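Local structure of alkaline serine protease (Pseudoalteromonas sp., 1Y9Z) at residues A[215-221]-A[350-356]; A[249-253]-A[329-333]; A[271-277]-A[298-304]; A[306-312]-A[332-338]. The protein probably cleaves peptide bonds as a cold-adapted, subtilisin-like alkaline serine endopeptidase that carries a beta-barrel domain inserted in its catalytic fold. All blocks are in the same frame, centred on the assembly; numbering follows the deposited sequence.

Interaction 1. Residues A[215-221]-A[350-356]; sequences RLADITI and QSTTVSN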
loop_
_atom_site.group_PDB
_atom_site.type_symbol
_atom_site.label_atom_id
_atom_site.label_comp_id
_atom_site.label_asym_id
_atom_site.label_seq_id
_atom_site.Cartn_x
_atom_site.Cartn_y
_atom_site.Cartn_z
ATOM N N ARG A 215 -13.200 2.814 -2.822
ATOM C CA ARG A 215 -13.437 4.073 -3.498
ATOM C C ARG A 215 -12.396 4.218 -4.598
ATOM O O ARG A 215 -11.240 3.833 -4.420
ATOM C CB ARG A 215 -13.301 5.214 -2.494
ATOM C CG ARG A 215 -13.827 6.528 -2.984
ATOM C CD ARG A 215 -13.537 7.613 -1.977
ATOM N NE ARG A 215 -14.047 8.887 -2.454
ATOM C CZ ARG A 215 -13.522 10.062 -2.138
ATOM N NH1 ARG A 215 -14.056 11.172 -2.627
ATOM N NH2 ARG A 215 -12.463 10.122 -1.340
ATOM N N LEU A 216 -12.809 4.759 -5.738
ATOM C CA LEU A 216 -11.896 4.944 -6.854
ATOM C C LEU A 216 -12.106 6.301 -7.498
ATOM O O LEU A 216 -13.058 7.010 -7.179
ATOM C CB LEU A 216 -12.098 3.839 -7.894
ATOM C CG LEU A 216 -11.759 2.417 -7.436
ATOM C CD1 LEU A 216 -12.179 1.415 -8.503
ATOM C CD2 LEU A 216 -10.266 2.314 -7.155
ATOM N N ALA A 217 -11.199 6.656 -8.398
ATOM C CA ALA A 217 -11.273 7.922 -9.109
ATOM C C ALA A 217 -10.881 7.689 -10.560
ATOM O O ALA A 217 -10.304 6.654 -10.900
ATOM C CB ALA A 217 -10.341 8.941 -8.464
ATOM N N ASP A 218 -11.193 8.653 -11.418
ATOM C CA ASP A 218 -10.865 8.528 -12.826
ATOM C C ASP A 218 -10.814 9.903 -13.479
ATOM O O ASP A 218 -11.407 10.865 -12.983
ATOM C CB ASP A 218 -11.919 7.661 -13.527
ATOM C CG ASP A 218 -11.413 7.043 -14.819
ATOM O OD1 ASP A 218 -10.264 7.329 -15.221
ATOM O OD2 ASP A 218 -12.169 6.261 -15.433
ATOM N N ILE A 219 -10.073 9.979 -14.579
ATOM C CA ILE A 219 -9.939 11.197 -15.372
ATOM C C ILE A 219 -10.060 10.712 -16.805
ATOM O O ILE A 219 -9.301 9.844 -17.229
ATOM C CB ILE A 219 -8.557 11.862 -15.216
ATOM C CG1 ILE A 219 -8.355 12.334 -13.777
ATOM C CG2 ILE A 219 -8.445 13.044 -16.180
ATOM C CD1 ILE A 219 -6.955 12.867 -13.508
ATOM N N THR A 220 -11.015 11.265 -17.544
ATOM C CA THR A 220 -11.220 10.858 -18.924
ATOM C C THR A 220 -11.155 12.036 -19.885
ATOM O O THR A 220 -11.751 13.085 -19.644
ATOM C CB THR A 220 -12.584 10.158 -19.099
ATOM O OG1 THR A 220 -12.650 9.016 -18.235
ATOM C CG2 THR A 220 -12.770 9.705 -20.541
ATOM N N ILE A 221 -10.411 11.847 -20.970
ATOM C CA ILE A 221 -10.263 12.860 -22.008
ATOM C C ILE A 221 -10.205 12.137 -23.350
ATOM O O ILE A 221 -9.459 11.171 -23.509
ATOM C CB ILE A 221 -8.966 13.689 -21.830
ATOM C CG1 ILE A 221 -9.002 14.448 -20.500
ATOM C CG2 ILE A 221 -8.820 14.675 -22.984
ATOM C CD1 ILE A 221 -7.776 15.315 -20.247
ATOM N N GLN A 350 -9.335 20.873 -23.537
ATOM C CA GLN A 350 -10.161 19.747 -23.951
ATOM C C GLN A 350 -11.156 19.326 -22.874
ATOM O O GLN A 350 -10.894 19.466 -21.678
ATOM C CB GLN A 350 -9.273 18.561 -24.336
ATOM C CG GLN A 350 -8.425 18.813 -25.576
ATOM C CD GLN A 350 -7.541 17.635 -25.939
ATOM O OE1 GLN A 350 -8.012 16.505 -26.064
ATOM N NE2 GLN A 350 -6.252 17.899 -26.124
ATOM N N SER A 351 -12.303 18.814 -23.310
ATOM C CA SER A 351 -13.344 18.366 -22.395
ATOM C C SER A 351 -12.799 17.245 -21.520
ATOM O O SER A 351 -12.318 16.230 -22.024
ATOM C CB SER A 351 -14.560 17.869 -23.178
ATOM O OG SER A 351 -15.609 17.488 -22.304
ATOM N N THR A 352 -12.882 17.435 -20.208
ATOM C CA THR A 352 -12.379 16.448 -19.261
ATOM C C THR A 352 -13.418 16.089 -18.210
ATOM O O THR A 352 -14.165 16.946 -17.739
ATOM C CB THR A 352 -11.125 16.982 -18.538
ATOM O OG1 THR A 352 -10.149 17.380 -19.506
ATOM C CG2 THR A 352 -10.527 15.908 -17.638
ATOM N N THR A 353 -13.460 14.813 -17.847
ATOM C CA THR A 353 -14.389 14.344 -16.833
ATOM C C THR A 353 -13.599 13.776 -15.665
ATOM O O THR A 353 -12.816 12.842 -15.831
ATOM C CB THR A 353 -15.320 13.246 -17.376
ATOM O OG1 THR A 353 -16.071 13.762 -18.481
ATOM C CG2 THR A 353 -16.286 12.779 -16.292
ATOM N N VAL A 354 -13.795 14.365 -14.492
ATOM C CA VAL A 354 -13.128 13.911 -13.281
ATOM C C VAL A 354 -14.206 13.275 -12.426
ATOM O O VAL A 354 -15.295 13.831 -12.278
ATOM C CB VAL A 354 -12.501 15.083 -12.503
ATOM C CG1 VAL A 354 -11.865 14.573 -11.215
ATOM C CG2 VAL A 354 -11.468 15.779 -13.364
ATOM N N SER A 355 -13.914 12.113 -11.859
ATOM C CA SER A 355 -14.911 11.447 -11.046
ATOM C C SER A 355 -14.362 10.668 -9.867
ATOM O O SER A 355 -13.299 10.052 -9.949
ATOM C CB SER A 355 -15.731 10.500 -11.920
ATOM O OG SER A 355 -14.901 9.512 -12.504
ATOM N N ASN A 356 -15.099 10.725 -8.765
ATOM C CA ASN A 356 -14.771 9.977 -7.559
ATOM C C ASN A 356 -15.976 9.064 -7.389
ATOM O O ASN A 356 -17.118 9.520 -7.464
ATOM C CB ASN A 356 -14.641 10.888 -6.339
ATOM C CG ASN A 356 -13.350 11.678 -6.333
ATOM O OD1 ASN A 356 -12.347 11.255 -6.908
ATOM N ND2 ASN A 356 -13.362 12.823 -5.664
HETATM O O HOH W 1 -13.498 10.137 -15.533
#

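Interaction 2. Residues A[249-253]-A[329-333]; sequences INASA and ITVPS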
loop_
_atom_site.group_PDB
_atom_site.type_symbol
_atom_site.label_atom_id
_atom_site.label_comp_id
_atom_site.label_asym_id
_atom_site.label_seq_id
_atom_site.Cartn_x
_atom_site.Cartn_y
_atom_site.Cartn_z
ATOM N N ILE A 249 -16.277 13.260 -1.376
ATOM C CA ILE A 249 -17.161 13.805 -2.394
ATOM C C ILE A 249 -17.117 12.805 -3.536
ATOM O O ILE A 249 -16.100 12.680 -4.223
ATOM C CB ILE A 249 -16.685 15.178 -2.923
ATOM C CG1 ILE A 249 -16.748 16.224 -1.807
ATOM C CG2 ILE A 249 -17.559 15.612 -4.100
ATOM C CD1 ILE A 249 -18.140 16.446 -1.244
ATOM N N ASN A 250 -18.209 12.072 -3.714
ATOM C CA ASN A 250 -18.303 11.090 -4.783
ATOM C C ASN A 250 -19.286 11.590 -5.826
ATOM O O ASN A 250 -20.501 11.537 -5.629
ATOM C CB ASN A 250 -18.760 9.736 -4.238
ATOM C CG ASN A 250 -17.729 9.098 -3.329
ATOM O OD1 ASN A 250 -16.531 9.153 -3.601
ATOM N ND2 ASN A 250 -18.190 8.475 -2.254
ATOM N N ALA A 251 -18.745 12.093 -6.927
ATOM C CA ALA A 251 -19.552 12.618 -8.017
ATOM C C ALA A 251 -18.662 12.778 -9.238
ATOM O O ALA A 251 -17.452 12.551 -9.171
ATOM C CB ALA A 251 -20.148 13.966 -7.626
ATOM N N SER A 252 -19.270 13.167 -10.354
ATOM C CA SER A 252 -18.535 13.376 -11.591
ATOM C C SER A 252 -18.708 14.817 -12.042
ATOM O O SER A 252 -19.736 15.442 -11.776
ATOM C CB SER A 252 -19.042 12.430 -12.681
ATOM O OG SER A 252 -18.836 11.078 -12.311
ATOM N N ALA A 253 -17.687 15.342 -12.709
ATOM C CA ALA A 253 -17.713 16.707 -13.213
ATOM C C ALA A 253 -17.070 16.714 -14.591
ATOM O O ALA A 253 -16.064 16.040 -14.817
ATOM C CB ALA A 253 -16.954 17.635 -12.273
ATOM N N ILE A 329 -14.539 22.293 -0.214
ATOM C CA ILE A 329 -14.431 21.415 -1.371
ATOM C C ILE A 329 -15.639 20.494 -1.499
ATOM O O ILE A 329 -15.633 19.361 -1.016
ATOM C CB ILE A 329 -13.146 20.567 -1.299
ATOM C CG1 ILE A 329 -11.959 21.463 -0.922
ATOM C CG2 ILE A 329 -12.895 19.891 -2.639
ATOM C CD1 ILE A 329 -11.762 22.660 -1.844
ATOM N N THR A 330 -16.675 21.000 -2.162
ATOM C CA THR A 330 -17.911 20.258 -2.366
ATOM C C THR A 330 -17.988 19.664 -3.770
ATOM O O THR A 330 -19.032 19.157 -4.184
ATOM C CB THR A 330 -19.132 21.168 -2.141
ATOM O OG1 THR A 330 -19.002 22.346 -2.945
ATOM C CG2 THR A 330 -19.234 21.567 -0.675
ATOM N N VAL A 331 -16.880 19.734 -4.499
ATOM C CA VAL A 331 -16.808 19.193 -5.851
ATOM C C VAL A 331 -15.804 18.042 -5.866
ATOM O O VAL A 331 -14.981 17.919 -4.955
ATOM C CB VAL A 331 -16.343 20.264 -6.863
ATOM C CG1 VAL A 331 -17.285 21.456 -6.830
ATOM C CG2 VAL A 331 -14.918 20.699 -6.546
ATOM N N PRO A 332 -15.864 17.179 -6.891
ATOM C CA PRO A 332 -14.913 16.064 -6.939
ATOM C C PRO A 332 -13.491 16.537 -7.222
ATOM O O PRO A 332 -13.250 17.290 -8.166
ATOM C CB PRO A 332 -15.476 15.177 -8.050
ATOM C CG PRO A 332 -16.155 16.161 -8.958
ATOM C CD PRO A 332 -16.844 17.088 -7.989
ATOM N N SER A 333 -12.555 16.105 -6.385
ATOM C CA SER A 333 -11.155 16.469 -6.553
ATOM C C SER A 333 -10.291 15.217 -6.425
ATOM O O SER A 333 -10.596 14.319 -5.636
ATOM C CB SER A 333 -10.752 17.528 -5.518
ATOM O OG SER A 333 -10.991 17.093 -4.192
#

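Interaction 3. Residues A[271-277]-A[298-304]; sequences NMANKIC and CKTAGAK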
loop_
_atom_site.group_PDB
_atom_site.type_symbol
_atom_site.label_atom_id
_atom_site.label_comp_id
_atom_site.label_asym_id
_atom_site.label_seq_id
_atom_site.Cartn_x
_atom_site.Cartn_y
_atom_site.Cartn_z
ATOM N N ASN A 271 -10.846 32.526 -14.127
ATOM C CA ASN A 271 -12.222 32.063 -13.994
ATOM C C ASN A 271 -12.320 30.583 -14.342
ATOM O O ASN A 271 -12.248 30.203 -15.511
ATOM C CB ASN A 271 -13.151 32.872 -14.901
ATOM C CG ASN A 271 -14.594 32.418 -14.805
ATOM O OD1 ASN A 271 -15.151 32.314 -13.711
ATOM N ND2 ASN A 271 -15.207 32.148 -15.951
ATOM N N MET A 272 -12.484 29.753 -13.316
ATOM C CA MET A 272 -12.584 28.308 -13.498
ATOM C C MET A 272 -14.020 27.816 -13.633
ATOM O O MET A 272 -14.272 26.611 -13.595
ATOM C CB MET A 272 -11.910 27.582 -12.330
ATOM C CG MET A 272 -10.391 27.597 -12.371
ATOM S SD MET A 272 -9.727 26.716 -13.796
ATOM C CE MET A 272 -8.035 27.298 -13.790
ATOM N N ALA A 273 -14.960 28.741 -13.789
ATOM C CA ALA A 273 -16.361 28.366 -13.931
ATOM C C ALA A 273 -16.528 27.402 -15.101
ATOM O O ALA A 273 -15.977 27.621 -16.180
ATOM C CB ALA A 273 -17.215 29.610 -14.148
ATOM N N ASN A 274 -17.282 26.329 -14.878
ATOM C CA ASN A 274 -17.536 25.323 -15.906
ATOM C C ASN A 274 -16.264 24.675 -16.445
ATOM O O ASN A 274 -16.249 24.160 -17.564
ATOM C CB ASN A 274 -18.320 25.944 -17.066
ATOM C CG ASN A 274 -19.721 26.362 -16.664
ATOM O OD1 ASN A 274 -20.540 25.529 -16.271
ATOM N ND2 ASN A 274 -20.003 27.656 -16.759
ATOM N N LYS A 275 -15.204 24.687 -15.645
ATOM C CA LYS A 275 -13.934 24.106 -16.068
ATOM C C LYS A 275 -13.405 23.069 -15.083
ATOM O O LYS A 275 -13.786 23.055 -13.912
ATOM C CB LYS A 275 -12.880 25.209 -16.210
ATOM C CG LYS A 275 -13.196 26.292 -17.230
ATOM C CD LYS A 275 -12.872 25.846 -18.645
ATOM C CE LYS A 275 -12.974 27.014 -19.619
ATOM N NZ LYS A 275 -12.554 26.643 -20.999
ATOM N N ILE A 276 -12.539 22.191 -15.578
ATOM C CA ILE A 276 -11.888 21.195 -14.736
ATOM C C ILE A 276 -10.564 21.889 -14.456
ATOM O O ILE A 276 -9.809 22.204 -15.376
ATOM C CB ILE A 276 -11.640 19.865 -15.478
ATOM C CG1 ILE A 276 -12.977 19.186 -15.791
ATOM C CG2 ILE A 276 -10.763 18.950 -14.629
ATOM C CD1 ILE A 276 -13.835 18.907 -14.567
ATOM N N CYS A 277 -10.299 22.136 -13.182
ATOM C CA CYS A 277 -9.110 22.860 -12.764
ATOM C C CYS A 277 -7.906 22.002 -12.401
ATOM O O CYS A 277 -7.936 21.238 -11.436
ATOM C CB CYS A 277 -9.501 23.748 -11.590
ATOM S SG CYS A 277 -8.305 24.968 -10.972
ATOM N N CYS A 298 -8.500 26.383 -6.632
ATOM C CA CYS A 298 -9.301 25.971 -7.771
ATOM C C CYS A 298 -10.790 26.165 -7.490
ATOM O O CYS A 298 -11.515 26.736 -8.304
ATOM C CB CYS A 298 -9.036 24.500 -8.084
ATOM S SG CYS A 298 -7.674 24.129 -9.237
ATOM N N LYS A 299 -11.236 25.681 -6.334
ATOM C CA LYS A 299 -12.636 25.786 -5.935
ATOM C C LYS A 299 -13.115 27.233 -5.894
ATOM O O LYS A 299 -14.181 27.562 -6.419
ATOM C CB LYS A 299 -12.842 25.143 -4.561
ATOM C CG LYS A 299 -14.277 25.199 -4.052
ATOM C CD LYS A 299 -15.218 24.419 -4.958
ATOM C CE LYS A 299 -16.664 24.550 -4.503
ATOM N NZ LYS A 299 -17.154 25.953 -4.601
ATOM N N THR A 300 -12.327 28.094 -5.259
ATOM C CA THR A 300 -12.673 29.505 -5.145
ATOM C C THR A 300 -12.859 30.126 -6.526
ATOM O O THR A 300 -13.716 30.992 -6.716
ATOM C CB THR A 300 -11.576 30.279 -4.388
ATOM O OG1 THR A 300 -11.404 29.709 -3.084
ATOM C CG2 THR A 300 -11.959 31.746 -4.243
ATOM N N ALA A 301 -12.059 29.677 -7.487
ATOM C CA ALA A 301 -12.135 30.188 -8.850
ATOM C C ALA A 301 -13.401 29.707 -9.556
ATOM O O ALA A 301 -13.700 30.143 -10.668
ATOM C CB ALA A 301 -10.902 29.761 -9.637
ATOM N N GLY A 302 -14.132 28.802 -8.909
ATOM C CA GLY A 302 -15.368 28.290 -9.481
ATOM C C GLY A 302 -15.264 26.970 -10.229
ATOM O O GLY A 302 -16.169 26.612 -10.984
ATOM N N ALA A 303 -14.178 26.236 -10.015
ATOM C CA ALA A 303 -13.970 24.957 -10.689
ATOM C C ALA A 303 -15.070 23.933 -10.414
ATOM O O ALA A 303 -15.607 23.864 -9.308
ATOM C CB ALA A 303 -12.615 24.376 -10.288
ATOM N N LYS A 304 -15.397 23.139 -11.431
ATOM C CA LYS A 304 -16.416 22.098 -11.312
ATOM C C LYS A 304 -15.769 20.804 -10.831
ATOM O O LYS A 304 -16.391 20.005 -10.131
ATOM C CB LYS A 304 -17.092 21.845 -12.662
ATOM C CG LYS A 304 -17.985 22.974 -13.145
ATOM C CD LYS A 304 -18.601 22.644 -14.499
ATOM C CE LYS A 304 -19.477 21.405 -14.442
ATOM N NZ LYS A 304 -20.072 21.105 -15.776
#

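Interaction 4. Residues A[306-312]-A[332-338]; sequences IIVYSNS and PSVSVDR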
loop_
_atom_site.group_PDB
_atom_site.type_symbol
_atom_site.label_atom_id
_atom_site.label_comp_id
_atom_site.label_asym_id
_atom_site.label_seq_id
_atom_site.Cartn_x
_atom_site.Cartn_y
_atom_site.Cartn_z
ATOM N N ILE A 306 -11.584 19.148 -9.794
ATOM C CA ILE A 306 -10.211 19.540 -9.496
ATOM C C ILE A 306 -9.206 18.399 -9.596
ATOM O O ILE A 306 -9.460 17.288 -9.133
ATOM C CB ILE A 306 -10.122 20.150 -8.080
ATOM C CG1 ILE A 306 -11.132 21.292 -7.943
ATOM C CG2 ILE A 306 -8.712 20.666 -7.820
ATOM C CD1 ILE A 306 -11.300 21.802 -6.527
ATOM N N ILE A 307 -8.061 18.693 -10.205
ATOM C CA ILE A 307 -6.987 17.720 -10.362
ATOM C C ILE A 307 -5.689 18.323 -9.843
ATOM O O ILE A 307 -5.144 19.248 -10.443
ATOM C CB ILE A 307 -6.767 17.338 -11.835
ATOM C CG1 ILE A 307 -8.049 16.748 -12.426
ATOM C CG2 ILE A 307 -5.627 16.332 -11.938
ATOM C CD1 ILE A 307 -7.971 16.508 -13.921
ATOM N N VAL A 308 -5.202 17.798 -8.724
ATOM C CA VAL A 308 -3.963 18.277 -8.126
ATOM C C VAL A 308 -2.830 17.335 -8.508
ATOM O O VAL A 308 -2.947 16.122 -8.330
ATOM C CB VAL A 308 -4.066 18.311 -6.587
ATOM C CG1 VAL A 308 -2.738 18.749 -5.984
ATOM C CG2 VAL A 308 -5.182 19.248 -6.158
ATOM N N TYR A 309 -1.740 17.879 -9.046
ATOM C CA TYR A 309 -0.609 17.036 -9.404
ATOM C C TYR A 309 0.611 17.355 -8.549
ATOM O O TYR A 309 0.796 18.485 -8.096
ATOM C CB TYR A 309 -0.272 17.135 -10.902
ATOM C CG TYR A 309 0.210 18.477 -11.413
ATOM C CD1 TYR A 309 -0.689 19.500 -11.714
ATOM C CD2 TYR A 309 1.566 18.698 -11.660
ATOM C CE1 TYR A 309 -0.249 20.711 -12.257
ATOM C CE2 TYR A 309 2.015 19.903 -12.200
ATOM C CZ TYR A 309 1.103 20.903 -12.498
ATOM O OH TYR A 309 1.540 22.088 -13.052
ATOM N N SER A 310 1.429 16.337 -8.322
ATOM C CA SER A 310 2.623 16.462 -7.495
ATOM C C SER A 310 3.627 17.516 -7.937
ATOM O O SER A 310 3.815 17.761 -9.130
ATOM C CB SER A 310 3.333 15.109 -7.410
ATOM O OG SER A 310 2.475 14.120 -6.868
ATOM N N ASN A 311 4.276 18.131 -6.953
ATOM C CA ASN A 311 5.298 19.134 -7.214
ATOM C C ASN A 311 6.640 18.409 -7.300
ATOM O O ASN A 311 6.714 17.202 -7.072
ATOM C CB ASN A 311 5.326 20.179 -6.094
ATOM C CG ASN A 311 5.360 19.556 -4.712
ATOM O OD1 ASN A 311 6.220 18.729 -4.409
ATOM N ND2 ASN A 311 4.420 19.956 -3.864
ATOM N N SER A 312 7.698 19.146 -7.623
ATOM C CA SER A 312 9.029 18.561 -7.761
ATOM C C SER A 312 9.624 17.995 -6.470
ATOM O O SER A 312 10.485 17.116 -6.518
ATOM C CB SER A 312 9.993 19.591 -8.356
ATOM O OG SER A 312 10.105 20.722 -7.513
ATOM N N PRO A 332 -15.864 17.179 -6.891
ATOM C CA PRO A 332 -14.913 16.064 -6.939
ATOM C C PRO A 332 -13.491 16.537 -7.222
ATOM O O PRO A 332 -13.250 17.290 -8.166
ATOM C CB PRO A 332 -15.476 15.177 -8.050
ATOM C CG PRO A 332 -16.155 16.161 -8.958
ATOM C CD PRO A 332 -16.844 17.088 -7.989
ATOM N N SER A 333 -12.555 16.105 -6.385
ATOM C CA SER A 333 -11.155 16.469 -6.553
ATOM C C SER A 333 -10.291 15.217 -6.425
ATOM O O SER A 333 -10.596 14.319 -5.636
ATOM C CB SER A 333 -10.752 17.528 -5.518
ATOM O OG SER A 333 -10.991 17.093 -4.192
ATOM N N VAL A 334 -9.223 15.160 -7.214
ATOM C CA VAL A 334 -8.332 14.007 -7.217
ATOM C C VAL A 334 -6.858 14.399 -7.181
ATOM O O VAL A 334 -6.508 15.568 -7.351
ATOM C CB VAL A 334 -8.569 13.138 -8.475
ATOM C CG1 VAL A 334 -10.026 12.706 -8.543
ATOM C CG2 VAL A 334 -8.186 13.917 -9.730
ATOM N N SER A 335 -6.004 13.401 -6.969
ATOM C CA SER A 335 -4.561 13.600 -6.908
ATOM C C SER A 335 -3.849 12.673 -7.892
ATOM O O SER A 335 -4.166 11.489 -7.976
ATOM C CB SER A 335 -4.061 13.320 -5.486
ATOM O OG SER A 335 -2.644 13.286 -5.428
ATOM N N VAL A 336 -2.893 13.219 -8.641
ATOM C CA VAL A 336 -2.117 12.443 -9.605
ATOM C C VAL A 336 -0.639 12.796 -9.440
ATOM O O VAL A 336 -0.312 13.841 -8.872
ATOM C CB VAL A 336 -2.544 12.739 -11.070
ATOM C CG1 VAL A 336 -4.007 12.361 -11.280
ATOM C CG2 VAL A 336 -2.323 14.208 -11.394
ATOM N N ASP A 337 0.252 11.939 -9.932
ATOM C CA ASP A 337 1.680 12.213 -9.798
ATOM C C ASP A 337 2.117 13.321 -10.751
ATOM O O ASP A 337 1.340 13.756 -11.605
ATOM C CB ASP A 337 2.507 10.927 -9.990
ATOM C CG ASP A 337 2.432 10.365 -11.396
ATOM O OD1 ASP A 337 2.795 9.181 -11.566
ATOM O OD2 ASP A 337 2.038 11.092 -12.329
ATOM N N ARG A 338 3.353 13.787 -10.603
ATOM C CA ARG A 338 3.839 14.881 -11.437
ATOM C C ARG A 338 3.870 14.589 -12.930
ATOM O O ARG A 338 3.474 15.433 -13.735
ATOM C CB ARG A 338 5.227 15.328 -10.973
ATOM C CG ARG A 338 5.697 16.605 -11.652
ATOM C CD ARG A 338 6.960 17.152 -11.014
ATOM N NE ARG A 338 7.343 18.441 -11.586
ATOM C CZ ARG A 338 6.645 19.564 -11.444
ATOM N NH1 ARG A 338 5.519 19.569 -10.744
ATOM N NH2 ARG A 338 7.074 20.688 -12.006
HETATM O O HOH W 2 0.009 13.146 -6.080
#

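Interaction 1. Residues A[215-221]-A[350-356]
Arg215 NH1 lies 3.5 Å from Asn356 ND2, but the guanidinium is bound through NE to Asn250 and through NH2 to the His234 carbonyl, while Asn356 ND2 donates to the carbonyls of Ile249 and Ser333. Leu216 O lies 3.4 Å from Asn356 CA in a CA-H...O contact. Ala217 forms a non-hydrogen-bonded pair with Asn356, CA atoms 4.3 Å apart, and its CB touches Asn356 OD1 at 3.4 Å. At Asp218 the hydrogen-bonded pair with Ser355 is complete: Asp218 N to Ser355 O 2.9 Å, Ser355 N to Asp218 O 3.0 Å. The strands run antiparallel, axes 4.7 Å apart at 179°, within the curled sheet of the inserted beta-barrel domain. Ile219 faces Val354 and reaches Thr352, CG2 to CG2 3.8 Å; beyond them Val334 and Val336 line this buried face. Thr220 and Thr353 form a second hydrogen-bonded pair (Thr220 N to Thr353 O 2.9 Å, Thr353 N to Thr220 O 3.0 Å), and a water 3.0 Å from Thr220 OG1 donates to Thr353 O at 2.8 Å. Ile221 CD1 packs 3.2 Å from Thr352 OG1, a hydroxyl that donates to Gln350 O at 3.1 Å.

Interaction 2. Residues A[249-253]-A[329-333]
Two residues account for most of this contact, Ile249 losing 86 Å² and Pro332 87 Å² to the opposite segment, and no hydrogen bond crosses it. Ile249 adopts the m,m rotamer with CA-to-CB aimed at 329-333. That setting places the CG1 methylene and the CG2 methyl at different points of the partner backbone: CG1 lies 3.4 Å from Ile329 O, while CG2 rests 3.5 Å from Val331 C, 3.6 Å from Pro332 N and 4.2 Å from Pro332 CD. The proline ring, C-gamma endo, fits between Ile249 and the incoming strand, with Pro332 CG 3.7 Å from the Ala253 CB methyl and Pro332 CB 3.5 Å from Ala251 O. The end of Ile329, also m,m, leads away and packs on Ile292 and Thr295 of helix 291-300; Val331, in m, has CA-to-CB pointing away and packs on Ile306. Asn250 OD1 bonds Arg215, and the Ile249 carbonyl accepts from Asn356 ND2. The evidence is that of van der Waals packing where the loop leading into strand 333-336 meets the start of strand 252-263 in the inserted beta-barrel domain.

Interaction 3. Residues A[271-277]-A[298-304]
A small apolar cluster built round Met272, Cys277, Ala301 and Ala303 holds the centre. Met272 CG touches Ala301 CB at 3.5 Å and Met272 CB lies 3.9 Å from Ala303 CB, which in turn meets Cys277 CB at 3.4 Å. Beside them the disulfide joins Cys277 SG to Cys298 SG (2.0 Å, chi3 -79°), tying the strand covalently to the last turn of the helix. That helix closes with a Schellman motif: Ala303 N bonds Cys298 O at 3.2 Å and Gly302 N bonds Lys299 O at 2.8 Å. Gly302 has phi 96°, where a CB would jam against the preceding carbonyl O and come 3.5 Å from Ala273 N. Further out, Met272 N donates to Ala301 O (2.9 Å) and Lys304 N to Lys275 O (3.0 Å), the two bonds bracketing a type II turn from Met272 to Lys275. At the polar edge the aliphatic part of Lys304 lies along this turn, CD 3.2 Å from Asn274 CA, and its NZ reaches the carbonyl of Thr254. The contact joins elements of the beta-alpha-beta unit of strand 275-280, helix 291-300 and strand 305-309; Ile276 packs across strand 252-263 and onto Thr352 and Val354, whereas Cys298 meets Ile306.

Interaction 4. Residues A[306-312]-A[332-338]
Val336 supplies the clearest bump. Its CG2 methyl drops into the hollow between two residues of the adjacent strand, 4.0 Å from Ile307 CG2 and 3.6 Å from Tyr309 CB, while Val334 CG2 fits beside Ile307 CG1 at 3.9 Å. On the reverse face large meets small: Ile306 and Val308 stand next to Ser333 and Ser335, Ile306 CB 3.7 Å from Ser333 CB. Beneath both surfaces runs a parallel ladder, axes 4.7 Å apart at 24°: Ile306 N to Pro332 O (3.0 Å), Val334 N to Ile306 O (2.9 Å), Val308 N to Val334 O (2.9 Å, 175°), Val336 N to Val308 O (2.9 Å) and Ser310 N to Val336 O (3.1 Å). On the serine face, near the strand ends, a water donates to Ser310 OG (2.8 Å) and Ser335 OG (2.7 Å); Ser310 OG also bonds Gly316 O, and Ser335 OG bonds Arg281 and Gln318 O. Arg338, extended from its helix, lies along Tyr309 to Ser312; NH1 donates to Ser310 O at 3.0 Å and forms a salt bridge with Glu280. Asp337 N-caps helix 338-345, its side chain capping a first-turn backbone N and OD2 bonding Thr340 OG1. Strand 305-309 lies between 275-280 and 333-336: Ile307 and Val334 face Val354 of strand 351-360, whereas Ile306 and Val308 pack under helix 291-300.

All four interactions reach one sheet of the inserted domain, and interactions 2, 3 and 4 lie inside the loop closed by interaction 1, with 3 nested inside 2 and closing before 4 opens. Centres are 10 to 15 Å apart, the closest being interactions 1 and 2, where Val354 N meets Ala253 O at 2.8 Å. Asn356 ND2 lies 3.1 Å from Ser333 O, joining interactions 1 and 4; Cys277 O and Ile307 N, 2.8 Å apart, join 3 and 4. Interactions 2 and 4 share Pro332 and Ser333. No residue of these segments lines the pocket holding phenylmethanesulfonic acid, formed by His65, Ser369 and others; a bound calcium lies about 12 Å from the Leu216 side chain.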